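Side-chain contacts in esterase (Xanthomonas oryzae pv. oryzae, PDB 3H2G), which acts as a virulence-associated esterase that degrades the rice cell wall by hydrolysing ester bonds, probably with a serine nucleophile: residues N11-Y16 against E95-I100; V66-G71 against P108-L113. One frame throughout, in Å; residues are numbered along the deposited sequence.

Interaction 1. Residues N11-Y16 against E95-I100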
ATOM      1  N   ASN A  11     -17.232   6.122 -13.259  1.00  8.79           N
ATOM      2  CA  ASN A  11     -18.595   5.992 -12.779  1.00  9.87           C
ATOM      3  C   ASN A  11     -18.691   6.463 -11.337  1.00 10.93           C
ATOM      4  O   ASN A  11     -17.797   6.207 -10.531  1.00 12.12           O
ATOM      5  CB  ASN A  11     -19.019   4.524 -12.879  1.00 11.19           C
ATOM      6  CG  ASN A  11     -20.467   4.308 -12.518  1.00 11.80           C
ATOM      7  OD1 ASN A  11     -21.361   4.920 -13.101  1.00 11.91           O
ATOM      8  ND2 ASN A  11     -20.710   3.428 -11.555  1.00 11.27           N
ATOM      9  N   PHE A  12     -19.769   7.165 -11.015  1.00 10.29           N
ATOM     10  CA  PHE A  12     -19.960   7.639  -9.657  1.00 11.50           C
ATOM     11  C   PHE A  12     -20.907   6.676  -8.959  1.00 11.06           C
ATOM     12  O   PHE A  12     -21.964   6.334  -9.488  1.00 10.92           O
ATOM     13  CB  PHE A  12     -20.492   9.072  -9.678  1.00 14.91           C
ATOM     14  CG  PHE A  12     -19.585  10.021 -10.408  1.00 18.19           C
ATOM     15  CD1 PHE A  12     -19.687  10.181 -11.787  1.00 20.20           C
ATOM     16  CD2 PHE A  12     -18.569  10.688  -9.730  1.00 20.26           C
ATOM     17  CE1 PHE A  12     -18.787  10.989 -12.482  1.00 21.87           C
ATOM     18  CE2 PHE A  12     -17.662  11.497 -10.414  1.00 21.26           C
ATOM     19  CZ  PHE A  12     -17.771  11.647 -11.793  1.00 21.42           C
ATOM     20  N   LEU A  13     -20.500   6.223  -7.776  1.00  9.33           N
ATOM     21  CA  LEU A  13     -21.271   5.254  -7.008  1.00 11.34           C
ATOM     22  C   LEU A  13     -22.269   5.816  -6.010  1.00 12.39           C
ATOM     23  O   LEU A  13     -23.443   5.449  -6.031  1.00 13.94           O
ATOM     24  CB  LEU A  13     -20.318   4.310  -6.266  1.00 10.44           C
ATOM     25  CG  LEU A  13     -19.424   3.423  -7.138  1.00 10.22           C
ATOM     26  CD1 LEU A  13     -18.537   2.548  -6.249  1.00 10.03           C
ATOM     27  CD2 LEU A  13     -20.300   2.557  -8.033  1.00 10.58           C
ATOM     28  N   THR A  14     -21.798   6.689  -5.129  1.00 12.39           N
ATOM     29  CA  THR A  14     -22.656   7.269  -4.103  1.00 12.44           C
ATOM     30  C   THR A  14     -21.965   8.472  -3.471  1.00 12.61           C
ATOM     31  O   THR A  14     -20.843   8.822  -3.844  1.00 13.73           O
ATOM     32  CB  THR A  14     -22.958   6.226  -2.995  1.00 13.20           C
ATOM     33  OG1 THR A  14     -23.878   6.775  -2.042  1.00 14.34           O
ATOM     34  CG2 THR A  14     -21.677   5.836  -2.276  1.00 13.67           C
ATOM     35  N   SER A  15     -22.645   9.111  -2.527  1.00 11.20           N
ATOM     36  CA  SER A  15     -22.091  10.263  -1.827  1.00 10.21           C
ATOM     37  C   SER A  15     -22.521  10.189  -0.372  1.00  8.78           C
ATOM     38  O   SER A  15     -23.580   9.643  -0.057  1.00  8.19           O
ATOM     39  CB  SER A  15     -22.596  11.576  -2.441  1.00 11.75           C
ATOM     40  OG  SER A  15     -22.185  11.698  -3.790  1.00 18.25           O
ATOM     41  N   TYR A  16     -21.692  10.731   0.513  1.00  7.69           N
ATOM     42  CA  TYR A  16     -21.993  10.741   1.941  1.00  8.69           C
ATOM     43  C   TYR A  16     -22.018  12.181   2.420  1.00  8.92           C
ATOM     44  O   TYR A  16     -21.158  12.976   2.047  1.00  9.10           O
ATOM     45  CB  TYR A  16     -20.933   9.954   2.711  1.00  8.99           C
ATOM     46  CG  TYR A  16     -20.727   8.577   2.143  1.00  9.53           C
ATOM     47  CD1 TYR A  16     -19.537   8.238   1.500  1.00 11.76           C
ATOM     48  CD2 TYR A  16     -21.747   7.628   2.190  1.00 10.54           C
ATOM     49  CE1 TYR A  16     -19.369   6.989   0.914  1.00 13.65           C
ATOM     50  CE2 TYR A  16     -21.591   6.377   1.606  1.00 13.49           C
ATOM     51  CZ  TYR A  16     -20.402   6.064   0.969  1.00 13.30           C
ATOM     52  OH  TYR A  16     -20.256   4.834   0.371  1.00 16.04           O
ATOM     53  N   GLU A  95     -12.301  -4.350  -5.479  1.00  6.59           N
ATOM     54  CA  GLU A  95     -12.208  -2.963  -5.939  1.00  7.44           C
ATOM     55  C   GLU A  95     -12.431  -2.056  -4.723  1.00  6.77           C
ATOM     56  O   GLU A  95     -13.460  -2.157  -4.052  1.00  5.72           O
ATOM     57  CB  GLU A  95     -13.287  -2.669  -6.981  1.00  8.01           C
ATOM     58  CG  GLU A  95     -13.162  -3.446  -8.280  1.00 10.47           C
ATOM     59  CD  GLU A  95     -14.415  -3.337  -9.130  1.00 12.31           C
ATOM     60  OE1 GLU A  95     -14.945  -2.215  -9.274  1.00 10.59           O
ATOM     61  OE2 GLU A  95     -14.867  -4.372  -9.658  1.00 12.22           O
ATOM     62  N   GLN A  96     -11.480  -1.173  -4.438  1.00  6.19           N
ATOM     63  CA  GLN A  96     -11.614  -0.277  -3.290  1.00  6.18           C
ATOM     64  C   GLN A  96     -12.893   0.559  -3.313  1.00  6.59           C
ATOM     65  O   GLN A  96     -13.540   0.746  -2.282  1.00  5.59           O
ATOM     66  CB  GLN A  96     -10.432   0.684  -3.209  1.00  7.39           C
ATOM     67  CG  GLN A  96      -9.088   0.037  -2.980  1.00  8.71           C
ATOM     68  CD  GLN A  96      -7.976   1.060  -3.018  1.00  8.69           C
ATOM     69  OE1 GLN A  96      -7.720   1.757  -2.035  1.00  8.48           O
ATOM     70  NE2 GLN A  96      -7.326   1.176  -4.168  1.00  8.12           N
ATOM     71  N   ALA A  97     -13.243   1.077  -4.487  1.00  6.41           N
ATOM     72  CA  ALA A  97     -14.429   1.915  -4.628  1.00  6.91           C
ATOM     73  C   ALA A  97     -15.702   1.199  -4.193  1.00  7.71           C
ATOM     74  O   ALA A  97     -16.512   1.751  -3.448  1.00  7.04           O
ATOM     75  CB  ALA A  97     -14.563   2.394  -6.070  1.00  6.32           C
ATOM     76  N   LYS A  98     -15.877  -0.033  -4.653  1.00  8.17           N
ATOM     77  CA  LYS A  98     -17.065  -0.793  -4.293  1.00  8.90           C
ATOM     78  C   LYS A  98     -17.054  -1.208  -2.825  1.00  9.31           C
ATOM     79  O   LYS A  98     -18.111  -1.338  -2.205  1.00 10.38           O
ATOM     80  CB  LYS A  98     -17.206  -2.012  -5.207  1.00  9.21           C
ATOM     81  CG  LYS A  98     -17.639  -1.627  -6.619  1.00  9.07           C
ATOM     82  CD  LYS A  98     -17.948  -2.833  -7.485  1.00 10.81           C
ATOM     83  CE  LYS A  98     -18.585  -2.407  -8.803  1.00 10.85           C
ATOM     84  NZ  LYS A  98     -17.699  -1.526  -9.612  1.00  8.09           N
ATOM     85  N   GLU A  99     -15.863  -1.409  -2.268  1.00  8.41           N
ATOM     86  CA  GLU A  99     -15.741  -1.790  -0.865  1.00  9.27           C
ATOM     87  C   GLU A  99     -16.206  -0.630   0.021  1.00  9.11           C
ATOM     88  O   GLU A  99     -16.926  -0.836   0.997  1.00  8.55           O
ATOM     89  CB  GLU A  99     -14.291  -2.156  -0.542  1.00 10.49           C
ATOM     90  CG  GLU A  99     -14.050  -2.634   0.885  1.00 14.03           C
ATOM     91  CD  GLU A  99     -14.936  -3.804   1.279  1.00 18.49           C
ATOM     92  OE1 GLU A  99     -15.165  -4.701   0.438  1.00 19.24           O
ATOM     93  OE2 GLU A  99     -15.395  -3.833   2.440  1.00 21.23           O
ATOM     94  N   ILE A 100     -15.798   0.590  -0.323  1.00  7.96           N
ATOM     95  CA  ILE A 100     -16.206   1.759   0.451  1.00  7.80           C
ATOM     96  C   ILE A 100     -17.721   1.907   0.342  1.00  8.67           C
ATOM     97  O   ILE A 100     -18.403   2.226   1.318  1.00  8.60           O
ATOM     98  CB  ILE A 100     -15.512   3.039  -0.067  1.00  8.75           C
ATOM     99  CG1 ILE A 100     -14.006   2.947   0.206  1.00  8.84           C
ATOM    100  CG2 ILE A 100     -16.107   4.275   0.601  1.00  8.63           C
ATOM    101  CD1 ILE A 100     -13.209   4.135  -0.289  1.00 12.75           C
TER

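Interaction 2. Residues V66-G71 against P108-L113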
ATOM      1  N   VAL A  66     -10.023   4.190  -7.308  1.00  6.31           N
ATOM      2  CA  VAL A  66     -11.075   4.847  -6.553  1.00  4.90           C
ATOM      3  C   VAL A  66     -10.744   6.334  -6.492  1.00  5.94           C
ATOM      4  O   VAL A  66      -9.577   6.719  -6.440  1.00  5.33           O
ATOM      5  CB  VAL A  66     -11.186   4.269  -5.109  1.00  5.43           C
ATOM      6  CG1 VAL A  66      -9.855   4.407  -4.375  1.00  4.94           C
ATOM      7  CG2 VAL A  66     -12.288   4.984  -4.345  1.00  4.35           C
ATOM      8  N   LEU A  67     -11.778   7.164  -6.526  1.00  4.37           N
ATOM      9  CA  LEU A  67     -11.605   8.611  -6.467  1.00  6.30           C
ATOM     10  C   LEU A  67     -12.625   9.175  -5.492  1.00  5.33           C
ATOM     11  O   LEU A  67     -13.827   8.985  -5.672  1.00  5.96           O
ATOM     12  CB  LEU A  67     -11.814   9.232  -7.855  1.00  4.68           C
ATOM     13  CG  LEU A  67     -11.957  10.760  -7.940  1.00  7.61           C
ATOM     14  CD1 LEU A  67     -10.684  11.432  -7.445  1.00  6.98           C
ATOM     15  CD2 LEU A  67     -12.245  11.163  -9.386  1.00  7.07           C
ATOM     16  N   LEU A  68     -12.140   9.851  -4.455  1.00  5.20           N
ATOM     17  CA  LEU A  68     -13.014  10.461  -3.455  1.00  4.79           C
ATOM     18  C   LEU A  68     -12.936  11.969  -3.654  1.00  6.30           C
ATOM     19  O   LEU A  68     -11.850  12.552  -3.615  1.00  6.58           O
ATOM     20  CB  LEU A  68     -12.556  10.077  -2.043  1.00  4.93           C
ATOM     21  CG  LEU A  68     -12.473   8.570  -1.774  1.00  4.27           C
ATOM     22  CD1 LEU A  68     -12.011   8.321  -0.340  1.00  6.40           C
ATOM     23  CD2 LEU A  68     -13.835   7.929  -2.012  1.00  5.27           C
ATOM     24  N   ILE A  69     -14.087  12.593  -3.879  1.00  6.88           N
ATOM     25  CA  ILE A  69     -14.141  14.032  -4.119  1.00  6.43           C
ATOM     26  C   ILE A  69     -14.898  14.773  -3.028  1.00  6.08           C
ATOM     27  O   ILE A  69     -16.059  14.465  -2.748  1.00  3.39           O
ATOM     28  CB  ILE A  69     -14.831  14.333  -5.472  1.00  6.65           C
ATOM     29  CG1 ILE A  69     -14.158  13.532  -6.589  1.00 10.47           C
ATOM     30  CG2 ILE A  69     -14.770  15.827  -5.771  1.00  7.79           C
ATOM     31  CD1 ILE A  69     -14.817  13.704  -7.950  1.00 11.49           C
ATOM     32  N   PRO A  70     -14.250  15.765  -2.393  1.00  5.94           N
ATOM     33  CA  PRO A  70     -14.897  16.542  -1.333  1.00  6.10           C
ATOM     34  C   PRO A  70     -15.733  17.666  -1.938  1.00  5.90           C
ATOM     35  O   PRO A  70     -15.518  18.063  -3.085  1.00  6.65           O
ATOM     36  CB  PRO A  70     -13.714  17.078  -0.538  1.00  7.71           C
ATOM     37  CG  PRO A  70     -12.721  17.364  -1.622  1.00  8.47           C
ATOM     38  CD  PRO A  70     -12.824  16.128  -2.508  1.00  6.60           C
ATOM     39  N   GLY A  71     -16.682  18.170  -1.160  1.00  4.70           N
ATOM     40  CA  GLY A  71     -17.529  19.257  -1.619  1.00  6.35           C
ATOM     41  C   GLY A  71     -18.413  19.709  -0.475  1.00  7.67           C
ATOM     42  O   GLY A  71     -18.539  18.999   0.522  1.00  9.07           O
ATOM     43  N   PRO A 108     -11.544   5.111   6.765  1.00  8.48           N
ATOM     44  CA  PRO A 108     -10.793   6.319   7.122  1.00  7.75           C
ATOM     45  C   PRO A 108     -10.446   7.250   5.958  1.00  7.53           C
ATOM     46  O   PRO A 108     -10.249   8.447   6.163  1.00  6.45           O
ATOM     47  CB  PRO A 108      -9.561   5.764   7.840  1.00  8.71           C
ATOM     48  CG  PRO A 108      -9.371   4.420   7.203  1.00 10.57           C
ATOM     49  CD  PRO A 108     -10.784   3.894   7.107  1.00  8.72           C
ATOM     50  N   LEU A 109     -10.367   6.721   4.740  1.00  6.77           N
ATOM     51  CA  LEU A 109     -10.062   7.587   3.605  1.00  6.24           C
ATOM     52  C   LEU A 109     -11.197   8.589   3.442  1.00  5.97           C
ATOM     53  O   LEU A 109     -10.980   9.738   3.059  1.00  6.59           O
ATOM     54  CB  LEU A 109      -9.895   6.779   2.317  1.00  5.84           C
ATOM     55  CG  LEU A 109      -8.683   5.845   2.251  1.00  5.36           C
ATOM     56  CD1 LEU A 109      -8.591   5.257   0.853  1.00  6.86           C
ATOM     57  CD2 LEU A 109      -7.408   6.608   2.597  1.00  5.18           C
ATOM     58  N   VAL A 110     -12.412   8.147   3.738  1.00  6.28           N
ATOM     59  CA  VAL A 110     -13.580   9.016   3.643  1.00  6.66           C
ATOM     60  C   VAL A 110     -13.721   9.907   4.876  1.00  6.37           C
ATOM     61  O   VAL A 110     -13.806  11.129   4.767  1.00  6.99           O
ATOM     62  CB  VAL A 110     -14.887   8.196   3.505  1.00  6.04           C
ATOM     63  CG1 VAL A 110     -16.100   9.114   3.649  1.00  7.36           C
ATOM     64  CG2 VAL A 110     -14.922   7.485   2.163  1.00  5.68           C
ATOM     65  N   THR A 111     -13.734   9.282   6.047  1.00  6.87           N
ATOM     66  CA  THR A 111     -13.930   9.994   7.306  1.00  6.13           C
ATOM     67  C   THR A 111     -12.820  10.901   7.810  1.00  6.37           C
ATOM     68  O   THR A 111     -13.097  11.887   8.491  1.00  7.16           O
ATOM     69  CB  THR A 111     -14.280   9.003   8.442  1.00  6.67           C
ATOM     70  OG1 THR A 111     -13.146   8.173   8.732  1.00  4.60           O
ATOM     71  CG2 THR A 111     -15.442   8.118   8.030  1.00  4.70           C
ATOM     72  N   ARG A 112     -11.570  10.590   7.482  1.00  5.92           N
ATOM     73  CA  ARG A 112     -10.458  11.399   7.972  1.00  5.62           C
ATOM     74  C   ARG A 112      -9.794  12.312   6.950  1.00  5.68           C
ATOM     75  O   ARG A 112      -9.241  13.346   7.312  1.00  5.11           O
ATOM     76  CB  ARG A 112      -9.378  10.492   8.561  1.00  7.67           C
ATOM     77  CG  ARG A 112      -9.864   9.545   9.635  1.00  7.44           C
ATOM     78  CD  ARG A 112     -10.303  10.289  10.882  1.00  9.86           C
ATOM     79  NE  ARG A 112     -10.652   9.353  11.946  1.00 10.53           N
ATOM     80  CZ  ARG A 112     -10.875   9.701  13.208  1.00 11.96           C
ATOM     81  NH1 ARG A 112     -10.789  10.973  13.575  1.00 11.76           N
ATOM     82  NH2 ARG A 112     -11.170   8.770  14.106  1.00 13.63           N
ATOM     83  N   LEU A 113      -9.837  11.928   5.680  1.00  6.01           N
ATOM     84  CA  LEU A 113      -9.175  12.711   4.642  1.00  6.57           C
ATOM     85  C   LEU A 113     -10.101  13.448   3.674  1.00  5.89           C
ATOM     86  O   LEU A 113     -10.076  14.680   3.608  1.00  5.62           O
ATOM     87  CB  LEU A 113      -8.215  11.799   3.872  1.00  5.99           C
ATOM     88  CG  LEU A 113      -7.072  11.231   4.730  1.00  7.44           C
ATOM     89  CD1 LEU A 113      -6.301  10.186   3.945  1.00  7.48           C
ATOM     90  CD2 LEU A 113      -6.146  12.363   5.174  1.00  7.00           C
TER

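Interaction 1. Residues N11-Y16 against E95-I100
Leu13 of the outermost strand bridges the space to the helix and meets Ala97 with a single methyl. Its chain is stretched out, with CD1 anti to CA (chi2 180°), which makes this methyl the leading atom: CD1 lies 4.0 Å from Ala97 CB and 3.5 Å from Ala97 O. Alanine suits the helix here because its single methyl lets the leucine come up to the backbone. CD1 also touches the side of Lys98, 4.3 Å from its CG. The aliphatic part of the lysine thus serves the apolar contact, while NZ bonds Glu95 OE1 at 2.9 Å on its syn side, 24° out of the carboxylate plane. NZ also forms a salt bridge to Glu48 of strand 43-54, an acid that takes a hydrogen bond from Asn11 ND2 as well. Farther along, the side chain of Tyr16 leaves the strand toward the helix, with CG anti to the carbonyl carbon, and the far end of its ring reaches Ile100. Its CE1 stands 4.3 Å from Ile100 CG2, approached obliquely, and its OH ends 3.3 Å from Ile100 O. Strand and helix run 32° apart with axes 9.2 Å from each other, a helix packed on one face of the mixed sheet, near its outermost strand 7-16, as in an alpha/beta-hydrolase fold.

Interaction 2. Residues V66-G71 against P108-L113
The helical turn that presents Leu109 and Val110 to Leu68 is closed by a backbone hydrogen bond of 2.8 Å from Arg112 N to Pro108 O. Proline, which has no N-H to give, fits the first turn of a helix, where its nitrogen needs no acceptor. Leu68 reaches this turn with one methyl: the extended second torsion (chi2 -180°) puts CD1 at the far end of the side chain. It meets Leu109 CB at 3.7 Å, the two leucines crossing at about a right angle, and lies 3.8 Å from Leu109 O. The same methyl touches Val110 CG2 at 3.9 Å, which puts it between neighbouring helix residues. In the alpha/beta-hydrolase fold such buried aliphatic contacts seat helices on the central sheet; here strand 60-71 also pairs with strand 119-123, whose Val120 packs against Leu68 from within the sheet. Leu109 extends near a probable nucleophile elbow around Ser176 without touching it. Val110, whose two methyls sit close to the helix backbone, suits a narrow place between the sheet and helix 18-26, where it also packs on Ile21.

From the N terminus the chain runs along the edge strand 7-16, where interaction 1 starts, then through helix 18-26 and strand 43-54 to strand 60-71, where interaction 2 starts. It next passes strand 79-85 and reaches helix 96-102, closing interaction 1 across 78 residues. Helix 108-114 follows and closes interaction 2 across 36. The segments therefore alternate, and the two loops cross rather than nest. With centres about 10 Å apart, the contacts adjoin: Ile100 CG2 lies 3.8 Å from Val110 CG2, and Ala97 also packs on Val66. Together they fasten two consecutive helices to the antiparallel end of the sheet.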